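Local coordinates for mitogen-activated protein kinase, putative (Map kinase-like protein) (Leishmania major, PDB 3PG1), which probably binds ATP and phosphorylates serine or threonine residues of its protein substrates, as a member of the MAP kinase family, at residues 136-145 with 314-325. Residues are numbered along the deposited sequence; the frame is centred on the assembly and turned at random. Where two conformers were deposited one is given.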
ATOM      1  N   ILE A 136       5.519  12.527 -14.113  1.00 33.53           N
ATOM      2  CA  ILE A 136       4.170  12.018 -13.721  1.00 29.94           C
ATOM      3  C   ILE A 136       3.811  10.769 -14.516  1.00 30.76           C
ATOM      4  O   ILE A 136       3.251   9.827 -13.948  1.00 30.14           O
ATOM      5  CB  ILE A 136       3.050  13.103 -13.792  1.00 31.37           C
ATOM      6  CG1 ILE A 136       3.403  14.297 -12.861  1.00 31.48           C
ATOM      7  CG2 ILE A 136       1.628  12.505 -13.428  1.00 29.65           C
ATOM      8  CD1 ILE A 136       2.572  15.594 -13.044  1.00 34.97           C
ATOM      9  N   GLN A 137       4.044  10.792 -15.829  1.00 26.59           N
ATOM     10  CA  GLN A 137       3.698   9.662 -16.683  1.00 26.97           C
ATOM     11  C   GLN A 137       4.498   8.426 -16.252  1.00 28.98           C
ATOM     12  O   GLN A 137       3.964   7.310 -16.143  1.00 25.40           O
ATOM     13  CB  GLN A 137       3.956  10.028 -18.160  1.00 29.60           C
ATOM     14  CG  GLN A 137       3.529   8.912 -19.123  1.00 32.09           C
ATOM     15  CD  GLN A 137       4.304   8.899 -20.430  1.00 38.06           C
ATOM     16  OE1 GLN A 137       3.772   8.562 -21.487  1.00 33.33           O
ATOM     17  NE2 GLN A 137       5.561   9.279 -20.401  1.00 30.49           N
ATOM     18  N   TYR A 138       5.796   8.636 -15.999  1.00 30.08           N
ATOM     19  CA  TYR A 138       6.691   7.545 -15.599  1.00 29.64           C
ATOM     20  C   TYR A 138       6.265   6.937 -14.255  1.00 31.35           C
ATOM     21  O   TYR A 138       6.121   5.716 -14.157  1.00 29.83           O
ATOM     22  CB  TYR A 138       8.148   8.047 -15.555  1.00 32.38           C
ATOM     23  CG  TYR A 138       9.121   6.921 -15.314  1.00 33.97           C
ATOM     24  CD1 TYR A 138       9.501   6.067 -16.345  1.00 35.18           C
ATOM     25  CD2 TYR A 138       9.668   6.704 -14.049  1.00 35.84           C
ATOM     26  CE1 TYR A 138      10.430   5.051 -16.134  1.00 37.40           C
ATOM     27  CE2 TYR A 138      10.606   5.696 -13.832  1.00 37.25           C
ATOM     28  CZ  TYR A 138      10.978   4.871 -14.877  1.00 41.05           C
ATOM     29  OH  TYR A 138      11.822   3.821 -14.665  1.00 45.19           O
ATOM     30  N   PHE A 139       6.106   7.776 -13.223  1.00 28.91           N
ATOM     31  CA  PHE A 139       5.671   7.335 -11.890  1.00 29.52           C
ATOM     32  C   PHE A 139       4.353   6.596 -11.954  1.00 28.63           C
ATOM     33  O   PHE A 139       4.213   5.533 -11.348  1.00 28.74           O
ATOM     34  CB  PHE A 139       5.522   8.549 -10.905  1.00 33.21           C
ATOM     35  CG  PHE A 139       6.790   9.265 -10.476  1.00 38.04           C
ATOM     36  CD1 PHE A 139       8.012   8.604 -10.444  1.00 44.51           C
ATOM     37  CD2 PHE A 139       6.765  10.610 -10.128  1.00 41.73           C
ATOM     38  CE1 PHE A 139       9.187   9.282 -10.070  1.00 48.07           C
ATOM     39  CE2 PHE A 139       7.937  11.282  -9.753  1.00 45.49           C
ATOM     40  CZ  PHE A 139       9.135  10.613  -9.716  1.00 45.38           C
ATOM     41  N   MET A 140       3.356   7.172 -12.662  1.00 24.40           N
ATOM     42  CA  MET A 140       2.021   6.563 -12.801  1.00 22.76           C
ATOM     43  C   MET A 140       2.103   5.201 -13.492  1.00 26.42           C
ATOM     44  O   MET A 140       1.396   4.277 -13.089  1.00 24.36           O
ATOM     45  CB  MET A 140       1.052   7.486 -13.583  1.00 24.28           C
ATOM     46  CG  MET A 140       0.536   8.683 -12.737  1.00 25.77           C
ATOM     47  SD  MET A 140      -0.090   8.170 -11.084  1.00 28.21           S
ATOM     48  CE  MET A 140      -1.391   7.018 -11.518  1.00 22.67           C
ATOM     49  N   TYR A 141       2.975   5.079 -14.509  1.00 22.40           N
ATOM     50  CA  TYR A 141       3.109   3.803 -15.227  1.00 23.59           C
ATOM     51  C   TYR A 141       3.540   2.713 -14.206  1.00 28.49           C
ATOM     52  O   TYR A 141       2.959   1.639 -14.180  1.00 27.67           O
ATOM     53  CB  TYR A 141       4.104   3.925 -16.431  1.00 25.24           C
ATOM     54  CG  TYR A 141       4.139   2.681 -17.313  1.00 25.91           C
ATOM     55  CD1 TYR A 141       3.015   2.285 -18.042  1.00 26.73           C
ATOM     56  CD2 TYR A 141       5.287   1.903 -17.414  1.00 27.09           C
ATOM     57  CE1 TYR A 141       3.034   1.131 -18.838  1.00 26.72           C
ATOM     58  CE2 TYR A 141       5.333   0.775 -18.251  1.00 26.78           C
ATOM     59  CZ  TYR A 141       4.191   0.375 -18.933  1.00 30.41           C
ATOM     60  OH  TYR A 141       4.207  -0.755 -19.738  1.00 26.48           O
ATOM     61  N   HIS A 142       4.545   3.013 -13.381  1.00 26.54           N
ATOM     62  CA  HIS A 142       5.078   2.074 -12.393  1.00 26.42           C
ATOM     63  C   HIS A 142       4.129   1.829 -11.229  1.00 28.79           C
ATOM     64  O   HIS A 142       4.020   0.691 -10.744  1.00 27.90           O
ATOM     65  CB  HIS A 142       6.477   2.515 -11.950  1.00 28.34           C
ATOM     66  CG  HIS A 142       7.516   2.313 -13.020  1.00 32.18           C
ATOM     67  ND1 HIS A 142       8.392   1.240 -12.979  1.00 35.31           N
ATOM     68  CD2 HIS A 142       7.750   3.020 -14.150  1.00 33.48           C
ATOM     69  CE1 HIS A 142       9.141   1.338 -14.069  1.00 34.74           C
ATOM     70  NE2 HIS A 142       8.790   2.388 -14.809  1.00 34.72           N
ATOM     71  N   ILE A 143       3.417   2.884 -10.796  1.00 24.64           N
ATOM     72  CA  ILE A 143       2.380   2.730  -9.753  1.00 25.14           C
ATOM     73  C   ILE A 143       1.316   1.758 -10.253  1.00 25.81           C
ATOM     74  O   ILE A 143       0.915   0.865  -9.502  1.00 23.61           O
ATOM     75  CB  ILE A 143       1.724   4.099  -9.337  1.00 27.48           C
ATOM     76  CG1 ILE A 143       2.719   5.020  -8.566  1.00 28.61           C
ATOM     77  CG2 ILE A 143       0.403   3.904  -8.539  1.00 27.35           C
ATOM     78  CD1 ILE A 143       2.335   6.547  -8.615  1.00 28.16           C
ATOM     79  N   LEU A 144       0.829   1.941 -11.504  0.50 20.68           N
ATOM     80  CA  LEU A 144      -0.233   1.061 -12.017  0.50 18.86           C
ATOM     81  C   LEU A 144       0.256  -0.360 -12.276  0.50 22.47           C
ATOM     82  O   LEU A 144      -0.512  -1.294 -12.117  0.50 20.89           O
ATOM     83  CB  LEU A 144      -0.907   1.655 -13.254  0.50 17.70           C
ATOM     84  CG  LEU A 144      -1.818   2.858 -12.943  0.50 20.26           C
ATOM     85  CD1 LEU A 144      -2.189   3.615 -14.230  0.50 19.37           C
ATOM     86  CD2 LEU A 144      -3.103   2.396 -12.165  0.50 15.04           C
ATOM     87  N   LEU A 145       1.526  -0.517 -12.655  1.00 21.47           N
ATOM     88  CA  LEU A 145       2.102  -1.871 -12.837  1.00 22.80           C
ATOM     89  C   LEU A 145       2.181  -2.579 -11.470  1.00 24.71           C
ATOM     90  O   LEU A 145       1.850  -3.743 -11.386  1.00 24.17           O
ATOM     91  CB  LEU A 145       3.499  -1.819 -13.482  1.00 23.55           C
ATOM     92  CG  LEU A 145       3.525  -1.612 -14.997  1.00 28.23           C
ATOM     93  CD1 LEU A 145       4.969  -1.482 -15.496  1.00 26.69           C
ATOM     94  CD2 LEU A 145       2.786  -2.769 -15.763  1.00 30.85           C
ATOM     95  N   ALA A 314      -6.189   1.018 -18.090  1.00 21.91           N
ATOM     96  CA  ALA A 314      -5.489   2.285 -17.735  1.00 22.35           C
ATOM     97  C   ALA A 314      -4.071   2.181 -18.318  1.00 24.99           C
ATOM     98  O   ALA A 314      -3.604   3.108 -18.943  1.00 26.09           O
ATOM     99  CB  ALA A 314      -5.395   2.411 -16.226  1.00 20.94           C
ATOM    100  N   LEU A 315      -3.395   1.042 -18.107  1.00 25.28           N
ATOM    101  CA  LEU A 315      -2.041   0.795 -18.668  1.00 24.84           C
ATOM    102  C   LEU A 315      -2.029   0.879 -20.201  1.00 28.99           C
ATOM    103  O   LEU A 315      -1.070   1.415 -20.767  1.00 27.07           O
ATOM    104  CB  LEU A 315      -1.454  -0.527 -18.179  1.00 25.04           C
ATOM    105  CG  LEU A 315      -0.993  -0.480 -16.666  1.00 28.42           C
ATOM    106  CD1 LEU A 315      -0.886  -1.873 -16.084  1.00 26.30           C
ATOM    107  CD2 LEU A 315       0.356   0.265 -16.510  1.00 27.88           C
ATOM    108  N   ARG A 316      -3.143   0.463 -20.862  1.00 25.59           N
ATOM    109  CA  ARG A 316      -3.284   0.509 -22.326  1.00 24.37           C
ATOM    110  C   ARG A 316      -3.788   1.841 -22.858  1.00 28.26           C
ATOM    111  O   ARG A 316      -3.905   2.024 -24.072  1.00 28.16           O
ATOM    112  CB  ARG A 316      -4.187  -0.625 -22.819  1.00 22.90           C
ATOM    113  CG  ARG A 316      -3.508  -2.003 -22.689  1.00 29.18           C
ATOM    114  CD  ARG A 316      -4.411  -3.061 -23.253  1.00 30.06           C
ATOM    115  NE  ARG A 316      -3.768  -4.373 -23.311  1.00 31.40           N
ATOM    116  CZ  ARG A 316      -3.004  -4.801 -24.314  1.00 36.45           C
ATOM    117  NH1 ARG A 316      -2.732  -3.999 -25.342  1.00 29.59           N
ATOM    118  NH2 ARG A 316      -2.509  -6.021 -24.301  1.00 28.76           N
ATOM    119  N   HIS A 317      -4.069   2.780 -21.961  1.00 23.74           N
ATOM    120  CA  HIS A 317      -4.588   4.073 -22.314  1.00 23.67           C
ATOM    121  C   HIS A 317      -3.509   4.846 -23.091  1.00 28.52           C
ATOM    122  O   HIS A 317      -2.334   4.716 -22.758  1.00 27.77           O
ATOM    123  CB  HIS A 317      -5.037   4.837 -21.028  1.00 23.18           C
ATOM    124  CG  HIS A 317      -5.768   6.130 -21.293  1.00 25.91           C
ATOM    125  ND1 HIS A 317      -5.094   7.281 -21.704  1.00 27.27           N
ATOM    126  CD2 HIS A 317      -7.090   6.410 -21.210  1.00 25.13           C
ATOM    127  CE1 HIS A 317      -6.018   8.221 -21.818  1.00 27.33           C
ATOM    128  NE2 HIS A 317      -7.230   7.750 -21.515  1.00 26.44           N
ATOM    129  N   PRO A 318      -3.896   5.630 -24.127  1.00 26.69           N
ATOM    130  CA  PRO A 318      -2.889   6.404 -24.892  1.00 29.31           C
ATOM    131  C   PRO A 318      -1.977   7.311 -24.055  1.00 32.13           C
ATOM    132  O   PRO A 318      -0.874   7.595 -24.493  1.00 29.60           O
ATOM    133  CB  PRO A 318      -3.720   7.240 -25.885  1.00 32.76           C
ATOM    134  CG  PRO A 318      -5.072   6.626 -25.894  1.00 36.18           C
ATOM    135  CD  PRO A 318      -5.270   5.816 -24.650  1.00 27.92           C
ATOM    136  N   TYR A 319      -2.375   7.667 -22.823  1.00 28.06           N
ATOM    137  CA  TYR A 319      -1.533   8.429 -21.894  1.00 27.09           C
ATOM    138  C   TYR A 319      -0.149   7.772 -21.696  1.00 30.24           C
ATOM    139  O   TYR A 319       0.852   8.472 -21.559  1.00 29.52           O
ATOM    140  CB  TYR A 319      -2.245   8.597 -20.539  1.00 25.61           C
ATOM    141  CG  TYR A 319      -1.406   9.318 -19.497  1.00 26.40           C
ATOM    142  CD1 TYR A 319      -1.098  10.679 -19.635  1.00 28.45           C
ATOM    143  CD2 TYR A 319      -0.841   8.625 -18.426  1.00 26.48           C
ATOM    144  CE1 TYR A 319      -0.271  11.328 -18.723  1.00 28.49           C
ATOM    145  CE2 TYR A 319      -0.070   9.282 -17.464  1.00 27.66           C
ATOM    146  CZ  TYR A 319       0.222  10.633 -17.627  1.00 32.78           C
ATOM    147  OH  TYR A 319       0.955  11.295 -16.679  1.00 30.32           O
ATOM    148  N   PHE A 320      -0.107   6.427 -21.675  1.00 24.75           N
ATOM    149  CA  PHE A 320       1.151   5.672 -21.497  1.00 25.02           C
ATOM    150  C   PHE A 320       1.733   5.179 -22.784  1.00 28.26           C
ATOM    151  O   PHE A 320       2.685   4.411 -22.731  1.00 28.35           O
ATOM    152  CB  PHE A 320       0.913   4.443 -20.581  1.00 24.30           C
ATOM    153  CG  PHE A 320       0.509   4.862 -19.196  1.00 24.48           C
ATOM    154  CD1 PHE A 320      -0.767   4.583 -18.716  1.00 24.85           C
ATOM    155  CD2 PHE A 320       1.387   5.583 -18.386  1.00 26.41           C
ATOM    156  CE1 PHE A 320      -1.143   4.967 -17.430  1.00 26.09           C
ATOM    157  CE2 PHE A 320       1.028   5.944 -17.089  1.00 28.92           C
ATOM    158  CZ  PHE A 320      -0.244   5.645 -16.616  1.00 26.68           C
ATOM    159  N   GLU A 321       1.203   5.610 -23.938  1.00 28.96           N
ATOM    160  CA  GLU A 321       1.681   5.121 -25.254  1.00 31.12           C
ATOM    161  C   GLU A 321       3.188   5.047 -25.422  1.00 33.83           C
ATOM    162  O   GLU A 321       3.689   4.018 -25.884  1.00 33.15           O
ATOM    163  CB  GLU A 321       1.064   5.893 -26.434  1.00 34.39           C
ATOM    164  CG  GLU A 321       1.160   5.128 -27.749  1.00 47.64           C
ATOM    165  CD  GLU A 321       0.288   5.686 -28.861  1.00 83.33           C
ATOM    166  OE1 GLU A 321      -0.962   5.597 -28.762  1.00 73.91           O
ATOM    167  OE2 GLU A 321       0.865   6.221 -29.836  1.00 84.09           O
ATOM    168  N   SER A 322       3.910   6.101 -25.033  1.00 32.34           N
ATOM    169  CA  SER A 322       5.384   6.157 -25.189  1.00 32.98           C
ATOM    170  C   SER A 322       6.157   5.212 -24.240  1.00 33.03           C
ATOM    171  O   SER A 322       7.352   5.012 -24.428  1.00 32.11           O
ATOM    172  CB  SER A 322       5.896   7.594 -25.022  1.00 38.17           C
ATOM    173  OG  SER A 322       5.689   8.037 -23.685  1.00 39.51           O
ATOM    174  N   LEU A 323       5.478   4.634 -23.240  1.00 27.09           N
ATOM    175  CA  LEU A 323       6.131   3.788 -22.239  1.00 27.09           C
ATOM    176  C   LEU A 323       5.670   2.357 -22.265  1.00 30.57           C
ATOM    177  O   LEU A 323       6.403   1.467 -21.823  1.00 30.81           O
ATOM    178  CB  LEU A 323       5.823   4.338 -20.832  1.00 26.60           C
ATOM    179  CG  LEU A 323       6.285   5.790 -20.467  1.00 29.91           C
ATOM    180  CD1 LEU A 323       6.021   6.049 -18.978  1.00 29.10           C
ATOM    181  CD2 LEU A 323       7.779   6.043 -20.733  1.00 33.00           C
ATOM    182  N   PHE A 324       4.418   2.151 -22.689  1.00 26.89           N
ATOM    183  CA  PHE A 324       3.762   0.867 -22.642  1.00 27.64           C
ATOM    184  C   PHE A 324       4.396  -0.214 -23.463  1.00 29.20           C
ATOM    185  O   PHE A 324       4.785  -0.013 -24.611  1.00 30.50           O
ATOM    186  CB  PHE A 324       2.249   0.996 -22.962  1.00 27.80           C
ATOM    187  CG  PHE A 324       1.494  -0.308 -22.996  1.00 28.92           C
ATOM    188  CD1 PHE A 324       1.103  -0.929 -21.822  1.00 29.43           C
ATOM    189  CD2 PHE A 324       1.202  -0.929 -24.209  1.00 31.88           C
ATOM    190  CE1 PHE A 324       0.419  -2.148 -21.852  1.00 29.70           C
ATOM    191  CE2 PHE A 324       0.534  -2.151 -24.238  1.00 34.14           C
ATOM    192  CZ  PHE A 324       0.103  -2.729 -23.054  1.00 29.75           C
ATOM    193  N   ASP A 325       4.453  -1.387 -22.861  1.00 25.79           N
ATOM    194  CA  ASP A 325       4.887  -2.609 -23.517  1.00 26.47           C
ATOM    195  C   ASP A 325       3.952  -3.709 -22.987  1.00 29.93           C
ATOM    196  O   ASP A 325       3.835  -3.848 -21.774  1.00 29.10           O
ATOM    197  CB  ASP A 325       6.346  -2.958 -23.198  1.00 28.92           C
ATOM    198  CG  ASP A 325       6.862  -4.025 -24.124  1.00 39.83           C
ATOM    199  OD1 ASP A 325       7.911  -3.821 -24.712  1.00 47.41           O
ATOM    200  OD2 ASP A 325       6.211  -5.068 -24.248  1.00 35.81           O
TER
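F320 slides its ring edge-on against segment 136-145 of helix 133-152: Q137 O and M140 CB lie at the rim near its plane, Q137 O 3.4 Å from F320 CE2. Beside it the Y141 ring is inclined to the F320 ring, planes at 49°. With CG anti to the backbone N (chi1 -173°), Y141 reaches out across the 314-325 segment, where L323 CB sits over the centre of one face, 4.2 Å from the centroid, and L315 CD2 comes within 3.7 Å of Y141 CE1. Its hydroxyl oxygen accepts a 3.2 Å hydrogen bond from D325 N and is also hydrogen-bonded to D328 OD2, which fixes the far end of the ring. L144 completes the tight, buried part, CD1 of its given conformer against the F320 ring and CB against L315 CD2. Partly exposed Q137 still packs closely, CG over a face of Y319 and its extended chain ending near L323 and S322. Packing is looser on the solvent side, where Y138 only grazes L323 CD1. In the helical C-terminal lobe, the contact lays the turn after helix 311-315 along helix 133-152; helix 214-229 touches I136, M140, L144 and Y319, helix 291-300 backs Y319 and F320, and strand 173-175 lies against another face of helix 133-152.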